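Long-range contacts in SPbeta prophage-derived uncharacterized protein YorR (Bacillus subtilis, PDB 3KB2), which probably acts as a thymidylate kinase-like P-loop enzyme, although its function is unproven, and binds a phosphorylated guanosine nucleotide with magnesium: residues 26-31 with 56-61; 40-45 with 79-84; 71-76 with 126-131; 98-103 with 131-136. One frame throughout, in Å; residues are numbered along the deposited sequence.

Contact 1 (26-31 with 56-61)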
loop_
_atom_site.group_PDB
_atom_site.type_symbol
_atom_site.label_atom_id
_atom_site.label_comp_id
_atom_site.label_asym_id
_atom_site.label_seq_id
_atom_site.Cartn_x
_atom_site.Cartn_y
_atom_site.Cartn_z
ATOM N N LYS A 26 27.866 -15.249 3.307
ATOM C CA LYS A 26 27.299 -16.045 4.386
ATOM C C LYS A 26 26.770 -15.166 5.513
ATOM O O LYS A 26 26.775 -15.559 6.682
ATOM C CB LYS A 26 28.326 -17.046 4.915
ATOM C CG LYS A 26 28.703 -18.096 3.877
ATOM C CD LYS A 26 29.602 -19.162 4.464
ATOM C CE LYS A 26 29.826 -20.295 3.465
ATOM N NZ LYS A 26 28.542 -20.964 3.080
ATOM N N TYR A 27 26.315 -13.966 5.156
ATOM C CA TYR A 27 25.749 -13.050 6.139
ATOM C C TYR A 27 24.260 -13.347 6.274
ATOM O O TYR A 27 23.586 -13.631 5.292
ATOM C CB TYR A 27 25.895 -11.591 5.703
ATOM C CG TYR A 27 27.292 -11.007 5.749
ATOM C CD1 TYR A 27 28.354 -11.686 6.347
ATOM C CD2 TYR A 27 27.543 -9.761 5.195
ATOM C CE1 TYR A 27 29.638 -11.127 6.381
ATOM C CE2 TYR A 27 28.807 -9.196 5.224
ATOM C CZ TYR A 27 29.851 -9.876 5.809
ATOM O OH TYR A 27 31.101 -9.297 5.772
ATOM N N PRO A 28 23.729 -13.309 7.501
ATOM C CA PRO A 28 22.297 -13.580 7.655
ATOM C C PRO A 28 21.560 -12.375 7.072
ATOM O O PRO A 28 22.125 -11.291 7.012
ATOM C CB PRO A 28 22.112 -13.651 9.166
ATOM C CG PRO A 28 23.456 -13.997 9.683
ATOM C CD PRO A 28 24.397 -13.229 8.809
ATOM N N ILE A 29 20.312 -12.568 6.656
ATOM C CA ILE A 29 19.493 -11.499 6.091
ATOM C C ILE A 29 18.399 -11.080 7.079
ATOM O O ILE A 29 17.634 -11.916 7.564
ATOM C CB ILE A 29 18.779 -11.954 4.803
ATOM C CG1 ILE A 29 19.792 -12.458 3.778
ATOM C CG2 ILE A 29 17.975 -10.792 4.231
ATOM C CD1 ILE A 29 19.152 -12.988 2.495
ATOM N N ILE A 30 18.304 -9.783 7.348
ATOM C CA ILE A 30 17.309 -9.262 8.283
ATOM C C ILE A 30 16.550 -8.080 7.678
ATOM O O ILE A 30 17.160 -7.185 7.101
ATOM C CB ILE A 30 18.003 -8.802 9.596
ATOM C CG1 ILE A 30 18.584 -10.018 10.316
ATOM C CG2 ILE A 30 17.028 -8.031 10.488
ATOM C CD1 ILE A 30 19.491 -9.668 11.453
ATOM N N LYS A 31 15.227 -8.088 7.802
ATOM C CA LYS A 31 14.401 -6.996 7.296
ATOM C C LYS A 31 14.430 -5.900 8.357
ATOM O O LYS A 31 14.116 -6.156 9.513
ATOM C CB LYS A 31 12.964 -7.473 7.086
ATOM C CG LYS A 31 12.827 -8.627 6.113
ATOM C CD LYS A 31 13.060 -8.178 4.679
ATOM C CE LYS A 31 11.750 -8.049 3.897
ATOM N NZ LYS A 31 10.820 -6.998 4.427
ATOM N N ASP A 56 26.660 -6.864 12.998
ATOM C CA ASP A 56 27.721 -6.732 12.010
ATOM C C ASP A 56 27.776 -8.043 11.237
ATOM O O ASP A 56 27.377 -9.092 11.746
ATOM C CB ASP A 56 29.065 -6.432 12.683
ATOM C CG ASP A 56 30.137 -6.021 11.684
ATOM O OD1 ASP A 56 29.797 -5.464 10.621
ATOM O OD2 ASP A 56 31.332 -6.237 11.958
ATOM N N ASN A 57 28.255 -7.968 10.001
ATOM C CA ASN A 57 28.338 -9.127 9.129
ATOM C C ASN A 57 26.946 -9.670 8.840
ATOM O O ASN A 57 26.699 -10.876 8.892
ATOM C CB ASN A 57 29.217 -10.213 9.747
ATOM C CG ASN A 57 30.656 -9.761 9.920
ATOM O OD1 ASN A 57 31.247 -9.174 9.008
ATOM N ND2 ASN A 57 31.231 -10.033 11.092
ATOM N N VAL A 58 26.031 -8.756 8.545
ATOM C CA VAL A 58 24.671 -9.136 8.210
ATOM C C VAL A 58 24.213 -8.204 7.121
ATOM O O VAL A 58 24.852 -7.197 6.854
ATOM C CB VAL A 58 23.713 -9.018 9.416
ATOM C CG1 VAL A 58 24.353 -9.650 10.651
ATOM C CG2 VAL A 58 23.352 -7.570 9.663
ATOM N N ILE A 59 23.110 -8.566 6.484
ATOM C CA ILE A 59 22.535 -7.778 5.410
ATOM C C ILE A 59 21.174 -7.295 5.880
ATOM O O ILE A 59 20.332 -8.101 6.255
ATOM C CB ILE A 59 22.352 -8.640 4.156
ATOM C CG1 ILE A 59 23.709 -9.170 3.686
ATOM C CG2 ILE A 59 21.654 -7.835 3.075
ATOM C CD1 ILE A 59 23.619 -10.355 2.741
ATOM N N ILE A 60 20.972 -5.983 5.877
ATOM C CA ILE A 60 19.709 -5.402 6.313
ATOM C C ILE A 60 18.895 -4.972 5.089
ATOM O O ILE A 60 19.250 -4.012 4.401
ATOM C CB ILE A 60 19.952 -4.181 7.246
ATOM C CG1 ILE A 60 20.703 -4.645 8.506
ATOM C CG2 ILE A 60 18.630 -3.506 7.583
ATOM C CD1 ILE A 60 20.974 -3.561 9.535
ATOM N N ASP A 61 17.817 -5.704 4.818
ATOM C CA ASP A 61 16.923 -5.437 3.690
ATOM C C ASP A 61 15.944 -4.347 4.142
ATOM O O ASP A 61 14.950 -4.644 4.793
ATOM C CB ASP A 61 16.180 -6.737 3.327
ATOM C CG ASP A 61 15.399 -6.642 2.019
ATOM O OD1 ASP A 61 14.940 -7.698 1.553
ATOM O OD2 ASP A 61 15.238 -5.535 1.467
HETATM O O HOH W 1 33.283 -10.548 7.685
#
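Two hydrogen bonds grip N57 OD1, one from the backbone N of T2 and one from a water whose oxygen lies 2.8 Å from N57 OD1. The same water lies in the plane of the Y27 ring, 3.2 Å from Y27 OH, and T2 N also bonds to this hydroxyl. N57 sits at positive phi (63°), a conformation asparagine tolerates well. Its carbonyl carbon, N57 C, lies 3.4 Å above one face of the Y27 ring, toward the rim, while its side-chain amide is turned 40° from the ring plane. Nearer the backbone, Y27 CB packs on I59 CG1 at 3.8 Å. From here the strands 29-31 and 58-61 run parallel. I59 N donates to P28 O at 2.9 Å, nearly along the C=O axis, and I30 N donates equally straight to I59 O at 2.9 Å. D61 N closes the series on I30 O at 2.8 Å, more bent (151°). The beta-branched isoleucines suit these extended backbones: I29 and I59 meet helix 14-25, and I30 and I60 meet L52 of helix 42-52. D61, with CG anti to its backbone N, bonds through OD1 to S15 of the nucleotide pocket, and its side chain is about 4 Å from magnesium. A strand carrying an aspartate to the P-loop and metal, beside an edge strand in a parallel 2-3-1-4-5 sheet, is typical of the P-loop kinase fold.

Contact 2 (40-45 with 79-84)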
loop_
_atom_site.group_PDB
_atom_site.type_symbol
_atom_site.label_atom_id
_atom_site.label_comp_id
_atom_site.label_asym_id
_atom_site.label_seq_id
_atom_site.Cartn_x
_atom_site.Cartn_y
_atom_site.Cartn_z
ATOM N N SER A 40 4.069 1.153 16.331
ATOM C CA SER A 40 4.093 0.916 17.771
ATOM C C SER A 40 4.770 2.050 18.560
ATOM O O SER A 40 5.009 1.933 19.770
ATOM C CB SER A 40 4.747 -0.442 18.086
ATOM O OG SER A 40 6.112 -0.489 17.716
ATOM N N GLY A 41 5.067 3.151 17.869
ATOM C CA GLY A 41 5.668 4.304 18.527
ATOM C C GLY A 41 7.145 4.536 18.287
ATOM O O GLY A 41 7.879 3.611 17.971
ATOM N N ASN A 42 7.595 5.772 18.465
ATOM C CA ASN A 42 8.996 6.081 18.245
ATOM C C ASN A 42 9.995 5.345 19.168
ATOM O O ASN A 42 11.005 4.825 18.692
ATOM C CB ASN A 42 9.214 7.599 18.299
ATOM C CG ASN A 42 10.663 7.981 18.060
ATOM O OD1 ASN A 42 11.488 7.876 18.959
ATOM N ND2 ASN A 42 10.982 8.414 16.842
ATOM N N GLU A 43 9.719 5.298 20.469
ATOM C CA GLU A 43 10.596 4.607 21.419
ATOM C C GLU A 43 10.858 3.164 20.950
ATOM O O GLU A 43 12.003 2.703 20.919
ATOM C CB GLU A 43 9.956 4.560 22.815
ATOM C CG GLU A 43 9.474 5.903 23.401
ATOM C CD GLU A 43 8.390 6.610 22.569
ATOM O OE1 GLU A 43 7.357 5.989 22.220
ATOM O OE2 GLU A 43 8.579 7.812 22.282
ATOM N N LYS A 44 9.789 2.447 20.614
ATOM C CA LYS A 44 9.920 1.076 20.144
ATOM C C LYS A 44 10.737 1.096 18.847
ATOM O O LYS A 44 11.614 0.252 18.651
ATOM C CB LYS A 44 8.550 0.446 19.838
ATOM C CG LYS A 44 7.565 0.305 21.004
ATOM C CD LYS A 44 7.971 -0.768 21.996
ATOM C CE LYS A 44 6.975 -0.868 23.149
ATOM N NZ LYS A 44 7.445 -1.851 24.173
ATOM N N LEU A 45 10.444 2.064 17.972
ATOM C CA LEU A 45 11.121 2.191 16.673
ATOM C C LEU A 45 12.621 2.354 16.815
ATOM O O LEU A 45 13.398 1.584 16.254
ATOM C CB LEU A 45 10.561 3.386 15.880
ATOM C CG LEU A 45 11.108 3.666 14.472
ATOM C CD1 LEU A 45 10.707 2.567 13.504
ATOM C CD2 LEU A 45 10.566 5.001 13.988
ATOM N N ILE A 79 8.528 7.871 12.899
ATOM C CA ILE A 79 9.714 8.208 12.138
ATOM C C ILE A 79 10.855 8.566 13.072
ATOM O O ILE A 79 10.637 9.080 14.166
ATOM C CB ILE A 79 9.457 9.400 11.187
ATOM C CG1 ILE A 79 10.706 9.680 10.358
ATOM C CG2 ILE A 79 9.122 10.659 11.978
ATOM C CD1 ILE A 79 10.415 10.558 9.160
ATOM N N LEU A 80 12.078 8.276 12.655
ATOM C CA LEU A 80 13.220 8.634 13.478
ATOM C C LEU A 80 13.362 10.148 13.478
ATOM O O LEU A 80 12.947 10.808 12.531
ATOM C CB LEU A 80 14.491 8.035 12.901
ATOM C CG LEU A 80 14.568 6.529 13.042
ATOM C CD1 LEU A 80 15.658 6.011 12.162
ATOM C CD2 LEU A 80 14.789 6.171 14.495
ATOM N N THR A 81 13.940 10.698 14.542
ATOM C CA THR A 81 14.168 12.133 14.604
ATOM C C THR A 81 15.548 12.356 13.992
ATOM O O THR A 81 16.313 11.406 13.804
ATOM C CB THR A 81 14.195 12.685 16.059
ATOM O OG1 THR A 81 15.247 12.055 16.796
ATOM C CG2 THR A 81 12.874 12.446 16.755
ATOM N N GLU A 82 15.861 13.607 13.675
ATOM C CA GLU A 82 17.158 13.942 13.106
ATOM C C GLU A 82 18.265 13.440 14.014
ATOM O O GLU A 82 19.236 12.844 13.560
ATOM C CB GLU A 82 17.300 15.458 12.953
ATOM C CG GLU A 82 16.376 16.086 11.925
ATOM C CD GLU A 82 16.598 17.584 11.783
ATOM O OE1 GLU A 82 16.305 18.331 12.752
ATOM O OE2 GLU A 82 17.068 18.016 10.699
ATOM N N ARG A 83 18.106 13.685 15.306
ATOM C CA ARG A 83 19.105 13.280 16.270
ATOM C C ARG A 83 19.298 11.768 16.305
ATOM O O ARG A 83 20.426 11.290 16.287
ATOM C CB ARG A 83 18.732 13.812 17.658
ATOM C CG ARG A 83 19.788 13.583 18.723
ATOM C CD ARG A 83 19.267 13.959 20.104
ATOM N NE ARG A 83 20.221 13.629 21.166
ATOM C CZ ARG A 83 19.937 13.663 22.468
ATOM N NH1 ARG A 83 20.866 13.339 23.356
ATOM N NH2 ARG A 83 18.719 14.012 22.879
ATOM N N GLN A 84 18.209 11.005 16.342
ATOM C CA GLN A 84 18.329 9.549 16.388
ATOM C C GLN A 84 19.010 9.023 15.120
ATOM O O GLN A 84 19.941 8.215 15.199
ATOM C CB GLN A 84 16.948 8.910 16.557
ATOM C CG GLN A 84 16.207 9.443 17.769
ATOM C CD GLN A 84 14.795 8.914 17.898
ATOM O OE1 GLN A 84 14.024 8.914 16.936
ATOM N NE2 GLN A 84 14.439 8.475 19.101
#
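A capping box starts helix 82-92, and the contact ties it to the first turn of helix 42-52. T81 is the N-cap: T81 OG1 accepts from Q84 N at 3.2 Å, and in return T81 N donates to Q84 OE1 at 3.0 Å. Threonine suits the place because its short hydroxyl can reach forward to the backbone N of the third residue of the helix. Q84 then meets N42 tip to tip, their amides almost coplanar, 7° apart. Q84 NE2 gives a hydrogen to N42 OD1 at 3.0 Å, while N42 ND2 gives one to Q84 OE1 at 3.1 Å. Each donor lies in the carbonyl plane on a lone pair, so the two amides close a flat, reciprocal ring, which suits residues that carry donor and acceptor side by side. Q84 OE1 thus accepts twice, from T81 N and N42 ND2, and this should fix which way its amide is flipped. N42 follows G41, the N-cap of its own helix, and holds CG anti to its backbone N (chi1 -179°), which sends the amide across the gap. A weak bond, bent to 124°, also runs from N42 ND2 to I79 O at 2.8 Å. Beside the amides the packing is mostly of side-chain carbon: L80 packs on F46 and F49 of helix 42-52, and L45 CD2 lies 4.4 Å from L80 CG and also rests against the backbone at I79 N, 3.7 Å away.

Contact 3 (71-76 with 126-131)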
loop_
_atom_site.group_PDB
_atom_site.type_symbol
_atom_site.label_atom_id
_atom_site.label_comp_id
_atom_site.label_asym_id
_atom_site.label_seq_id
_atom_site.Cartn_x
_atom_site.Cartn_y
_atom_site.Cartn_z
ATOM N N ALA A 71 7.334 7.194 6.364
ATOM C CA ALA A 71 6.753 7.926 7.480
ATOM C C ALA A 71 6.004 9.142 6.933
ATOM O O ALA A 71 5.124 9.698 7.589
ATOM C CB ALA A 71 7.843 8.364 8.444
ATOM N N LYS A 72 6.356 9.542 5.717
ATOM C CA LYS A 72 5.712 10.677 5.088
ATOM C C LYS A 72 4.515 10.220 4.251
ATOM O O LYS A 72 3.839 11.040 3.625
ATOM C CB LYS A 72 6.710 11.420 4.197
ATOM C CG LYS A 72 7.971 11.881 4.906
ATOM C CD LYS A 72 7.667 12.885 6.001
ATOM C CE LYS A 72 8.939 13.307 6.722
ATOM N NZ LYS A 72 8.646 14.146 7.916
ATOM N N LYS A 73 4.244 8.915 4.241
ATOM C CA LYS A 73 3.124 8.385 3.455
ATOM C C LYS A 73 2.002 7.730 4.253
ATOM O O LYS A 73 0.847 7.735 3.826
ATOM C CB LYS A 73 3.636 7.381 2.417
ATOM C CG LYS A 73 3.702 7.915 0.993
ATOM C CD LYS A 73 4.650 9.095 0.875
ATOM C CE LYS A 73 4.653 9.678 -0.541
ATOM N NZ LYS A 73 3.310 10.154 -0.986
ATOM N N PHE A 74 2.336 7.168 5.408
ATOM C CA PHE A 74 1.342 6.491 6.230
ATOM C C PHE A 74 1.090 7.201 7.543
ATOM O O PHE A 74 1.995 7.812 8.116
ATOM C CB PHE A 74 1.786 5.054 6.530
ATOM C CG PHE A 74 1.919 4.192 5.308
ATOM C CD1 PHE A 74 0.837 4.002 4.460
ATOM C CD2 PHE A 74 3.126 3.576 5.004
ATOM C CE1 PHE A 74 0.950 3.214 3.324
ATOM C CE2 PHE A 74 3.252 2.784 3.869
ATOM C CZ PHE A 74 2.158 2.604 3.026
ATOM N N LYS A 75 -0.146 7.115 8.019
ATOM C CA LYS A 75 -0.490 7.734 9.289
ATOM C C LYS A 75 -0.149 6.764 10.412
ATOM O O LYS A 75 -0.010 5.559 10.182
ATOM C CB LYS A 75 -1.980 8.101 9.337
ATOM C CG LYS A 75 -2.392 9.230 8.388
ATOM C CD LYS A 75 -3.821 9.706 8.681
ATOM C CE LYS A 75 -4.194 10.927 7.837
ATOM N NZ LYS A 75 -5.595 11.418 8.060
ATOM N N ASP A 76 -0.020 7.299 11.624
ATOM C CA ASP A 76 0.327 6.506 12.796
ATOM C C ASP A 76 1.534 5.629 12.458
ATOM O O ASP A 76 1.582 4.446 12.805
ATOM C CB ASP A 76 -0.855 5.632 13.234
ATOM C CG ASP A 76 -2.097 6.449 13.600
ATOM O OD1 ASP A 76 -1.975 7.446 14.350
ATOM O OD2 ASP A 76 -3.209 6.083 13.148
ATOM N N ASP A 126 5.727 7.969 -8.167
ATOM C CA ASP A 126 6.685 9.043 -8.425
ATOM C C ASP A 126 7.143 9.733 -7.161
ATOM O O ASP A 126 8.330 9.970 -6.981
ATOM C CB ASP A 126 6.087 10.096 -9.348
ATOM C CG ASP A 126 5.882 9.581 -10.741
ATOM O OD1 ASP A 126 6.881 9.173 -11.371
ATOM O OD2 ASP A 126 4.726 9.584 -11.203
ATOM N N SER A 127 6.193 10.072 -6.297
ATOM C CA SER A 127 6.512 10.757 -5.053
ATOM C C SER A 127 7.397 9.900 -4.153
ATOM O O SER A 127 8.249 10.412 -3.425
ATOM C CB SER A 127 5.232 11.123 -4.308
ATOM O OG SER A 127 4.571 9.972 -3.832
ATOM N N ILE A 128 7.193 8.591 -4.199
ATOM C CA ILE A 128 7.987 7.688 -3.384
ATOM C C ILE A 128 9.409 7.609 -3.918
ATOM O O ILE A 128 10.369 7.632 -3.148
ATOM C CB ILE A 128 7.368 6.285 -3.356
ATOM C CG1 ILE A 128 6.079 6.315 -2.540
ATOM C CG2 ILE A 128 8.339 5.288 -2.737
ATOM C CD1 ILE A 128 5.386 4.985 -2.480
ATOM N N LEU A 129 9.534 7.510 -5.239
ATOM C CA LEU A 129 10.837 7.440 -5.881
ATOM C C LEU A 129 11.631 8.702 -5.583
ATOM O O LEU A 129 12.826 8.639 -5.300
ATOM C CB LEU A 129 10.681 7.279 -7.394
ATOM C CG LEU A 129 10.102 5.959 -7.906
ATOM C CD1 LEU A 129 10.102 5.957 -9.429
ATOM C CD2 LEU A 129 10.921 4.800 -7.391
ATOM N N GLU A 130 10.958 9.850 -5.648
ATOM C CA GLU A 130 11.596 11.137 -5.391
ATOM C C GLU A 130 12.044 11.264 -3.951
ATOM O O GLU A 130 13.112 11.800 -3.687
ATOM C CB GLU A 130 10.642 12.285 -5.714
ATOM C CG GLU A 130 11.033 13.104 -6.936
ATOM C CD GLU A 130 12.463 13.619 -6.871
ATOM O OE1 GLU A 130 12.843 14.219 -5.836
ATOM O OE2 GLU A 130 13.201 13.432 -7.867
ATOM N N LEU A 131 11.216 10.788 -3.024
ATOM C CA LEU A 131 11.543 10.836 -1.598
ATOM C C LEU A 131 12.832 10.064 -1.345
ATOM O O LEU A 131 13.705 10.532 -0.617
ATOM C CB LEU A 131 10.404 10.233 -0.767
ATOM C CG LEU A 131 9.320 11.196 -0.272
ATOM C CD1 LEU A 131 8.115 10.444 0.278
ATOM C CD2 LEU A 131 9.933 12.070 0.805
#
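The loop 71-76 has no regular structure and passes the helical segment 126-131 with CA atoms 8.4 Å apart at K73 and I128, too far for backbone contact, so side chains must span the gap. K73 does most of this. Its chi1 of -103° lies away from a staggered position, and bends at chi2 and chi4 swing the chain obliquely across L131 and bring the ammonium to the helix. K73 NZ donates to S127 OG at 3.1 Å; that hydroxyl also bonds to the carbonyl of D124, one turn earlier, which places it. NZ has a long, weak ion pair with D124 besides. The connection between helices 105-115 and 122-137 probably corresponds to the lid of nucleoside monophosphate kinases. Lysine suits this surface because its methylenes can lie on hydrophobic groups while its end stays polar: L131 CD1 approaches K73 CE at 3.6 Å and K73 CD at 3.8 Å, and I128 CG1 comes within 4.2 Å of K73 CE. K72 CB also approaches L131 CD1, at 4.3 Å and roughly at right angles to the approach of K73 CE, before its chain leads away. The loop also meets the second subunit, where K75 NZ bonds to the carbonyl oxygen of A71 of that chain.

Contact 4 (98-103 with 131-136)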
loop_
_atom_site.group_PDB
_atom_site.type_symbol
_atom_site.label_atom_id
_atom_site.label_comp_id
_atom_site.label_asym_id
_atom_site.label_seq_id
_atom_site.Cartn_x
_atom_site.Cartn_y
_atom_site.Cartn_z
ATOM N N VAL A 98 26.206 1.349 2.704
ATOM C CA VAL A 98 24.837 1.716 2.369
ATOM C C VAL A 98 24.562 1.612 0.881
ATOM O O VAL A 98 25.130 2.354 0.085
ATOM C CB VAL A 98 24.508 3.151 2.818
ATOM C CG1 VAL A 98 23.048 3.452 2.528
ATOM C CG2 VAL A 98 24.797 3.303 4.295
ATOM N N VAL A 99 23.682 0.692 0.509
ATOM C CA VAL A 99 23.355 0.504 -0.895
ATOM C C VAL A 99 21.987 1.063 -1.245
ATOM O O VAL A 99 21.009 0.832 -0.536
ATOM C CB VAL A 99 23.396 -0.982 -1.261
ATOM C CG1 VAL A 99 23.105 -1.166 -2.736
ATOM C CG2 VAL A 99 24.733 -1.543 -0.908
ATOM N N TYR A 100 21.926 1.813 -2.338
ATOM C CA TYR A 100 20.679 2.407 -2.801
ATOM C C TYR A 100 20.371 1.818 -4.175
ATOM O O TYR A 100 21.057 2.107 -5.153
ATOM C CB TYR A 100 20.823 3.942 -2.882
ATOM C CG TYR A 100 19.675 4.679 -3.560
ATOM C CD1 TYR A 100 18.349 4.256 -3.409
ATOM C CD2 TYR A 100 19.913 5.812 -4.348
ATOM C CE1 TYR A 100 17.293 4.937 -4.030
ATOM C CE2 TYR A 100 18.855 6.500 -4.969
ATOM C CZ TYR A 100 17.553 6.055 -4.807
ATOM O OH TYR A 100 16.504 6.712 -5.426
ATOM N N LEU A 101 19.355 0.974 -4.240
ATOM C CA LEU A 101 18.990 0.380 -5.503
ATOM C C LEU A 101 17.758 1.087 -6.033
ATOM O O LEU A 101 16.745 1.185 -5.339
ATOM C CB LEU A 101 18.710 -1.109 -5.326
ATOM C CG LEU A 101 19.862 -1.955 -4.778
ATOM C CD1 LEU A 101 19.475 -3.430 -4.822
ATOM C CD2 LEU A 101 21.116 -1.727 -5.610
ATOM N N HIS A 102 17.840 1.585 -7.265
ATOM C CA HIS A 102 16.709 2.295 -7.858
ATOM C C HIS A 102 16.455 1.911 -9.313
ATOM O O HIS A 102 16.992 0.920 -9.816
ATOM C CB HIS A 102 16.949 3.807 -7.770
ATOM C CG HIS A 102 18.202 4.254 -8.458
ATOM N ND1 HIS A 102 19.454 4.079 -7.910
ATOM C CD2 HIS A 102 18.399 4.812 -9.676
ATOM C CE1 HIS A 102 20.369 4.508 -8.761
ATOM N NE2 HIS A 102 19.756 4.957 -9.840
ATOM N N ALA A 103 15.621 2.706 -9.977
ATOM C CA ALA A 103 15.288 2.509 -11.388
ATOM C C ALA A 103 14.318 3.606 -11.794
ATOM O O ALA A 103 13.642 4.187 -10.940
ATOM C CB ALA A 103 14.651 1.146 -11.604
ATOM N N LEU A 131 11.216 10.788 -3.024
ATOM C CA LEU A 131 11.543 10.836 -1.598
ATOM C C LEU A 131 12.832 10.064 -1.345
ATOM O O LEU A 131 13.705 10.532 -0.617
ATOM C CB LEU A 131 10.404 10.233 -0.767
ATOM C CG LEU A 131 9.320 11.196 -0.272
ATOM C CD1 LEU A 131 8.115 10.444 0.278
ATOM C CD2 LEU A 131 9.933 12.070 0.805
ATOM N N TYR A 132 12.944 8.886 -1.959
ATOM C CA TYR A 132 14.128 8.055 -1.811
ATOM C C TYR A 132 15.360 8.799 -2.308
ATOM O O TYR A 132 16.384 8.838 -1.631
ATOM C CB TYR A 132 13.974 6.732 -2.574
ATOM C CG TYR A 132 13.469 5.576 -1.722
ATOM C CD1 TYR A 132 12.166 5.081 -1.859
ATOM C CD2 TYR A 132 14.285 4.999 -0.758
ATOM C CE1 TYR A 132 11.698 4.035 -1.042
ATOM C CE2 TYR A 132 13.829 3.960 0.056
ATOM C CZ TYR A 132 12.549 3.486 -0.085
ATOM O OH TYR A 132 12.129 2.474 0.739
ATOM N N ARG A 133 15.282 9.399 -3.488
ATOM C CA ARG A 133 16.442 10.123 -3.981
ATOM C C ARG A 133 16.860 11.190 -2.993
ATOM O O ARG A 133 18.031 11.287 -2.642
ATOM C CB ARG A 133 16.157 10.757 -5.342
ATOM C CG ARG A 133 16.057 9.736 -6.445
ATOM C CD ARG A 133 16.583 10.285 -7.747
ATOM N NE ARG A 133 15.807 11.427 -8.216
ATOM C CZ ARG A 133 16.027 12.049 -9.371
ATOM N NH1 ARG A 133 17.004 11.638 -10.174
ATOM N NH2 ARG A 133 15.267 13.077 -9.731
ATOM N N GLU A 134 15.890 11.969 -2.531
ATOM C CA GLU A 134 16.150 13.053 -1.590
ATOM C C GLU A 134 16.706 12.568 -0.254
ATOM O O GLU A 134 17.665 13.138 0.270
ATOM C CB GLU A 134 14.867 13.856 -1.359
ATOM C CG GLU A 134 15.085 15.257 -0.802
ATOM C CD GLU A 134 13.787 16.050 -0.689
ATOM O OE1 GLU A 134 13.858 17.284 -0.498
ATOM O OE2 GLU A 134 12.698 15.439 -0.786
ATOM N N VAL A 135 16.110 11.518 0.301
ATOM C CA VAL A 135 16.584 10.992 1.574
ATOM C C VAL A 135 17.972 10.366 1.420
ATOM O O VAL A 135 18.794 10.456 2.332
ATOM C CB VAL A 135 15.606 9.942 2.169
ATOM C CG1 VAL A 135 15.457 8.767 1.225
ATOM C CG2 VAL A 135 16.125 9.455 3.520
HETATM N N MSE A 136 18.239 9.740 0.273
HETATM C CA MSE A 136 19.552 9.132 0.048
HETATM C C MSE A 136 20.627 10.191 -0.183
HETATM O O MSE A 136 21.747 10.057 0.294
HETATM C CB MSE A 136 19.531 8.163 -1.144
HETATM C CG MSE A 136 18.678 6.914 -0.946
HETATM SE SE MSE A 136 18.897 6.023 0.773
HETATM C CE MSE A 136 20.705 5.356 0.589
#
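Y100 holds CG anti to its backbone N (chi1 171°), which sends the ring out from strand 96-102 toward helix 122-137, while M136, a selenomethionine in the crystal, bends at both chi2 and chi3 and so curls its methyl back to the strand. The result is a CH-pi contact: M136 CG stands 3.6 Å from the centroid of the Y100 ring, 12° off the ring normal and over its centre. The selenium is oblique to the ring at 5.0 Å from SE to that centroid, a Met-aromatic contact. M136 CE then reaches past the ring to V98 CG1 at 3.6 Å and to Y100 CB at 3.7 Å, a reach that the long, unbranched methionine side chain allows. The opposite face of the ring carries H102 ND1, 3.8 Å above the plane and toward the rim. At the far end, Y100 OH touches R133 CG at 3.2 Å and Y132 CB at 3.8 Å, both carbon contacts. The polar ends have partners outside the two segments: R133 forms a salt bridge with E130 of its own helix, and Y132 OH a hydrogen bond with S66 of helix 64-70. With no hydrogen bond across the two segments, this strand-helix layer of the P-loop kinase core rests on apolar and CH-pi contact, centred on a single ring.

Contacts 1 and 4 belong to the same parallel sheet, their centres 19 Å apart: contact 1 pairs two of its strands, and contact 4 lays helix 122-137 on strand 96-102. Contacts 3 and 4 share L131 and that helix, which thus physically joins the sheet to the loop 71-76, and this loop meets the second subunit. Contact 2 lies away from the sheet, about 17 Å from contact 3 between centres, yet touches it where I79 packs on A71 and K72. Along the chain contacts 1 and 2 interleave, as do 2 and 3, and 3 and 4, whereas contact 1 closes before 3 and 4 open. Contact 1, beside the magnesium, touches none of the others and is related to contact 4 through the sheet.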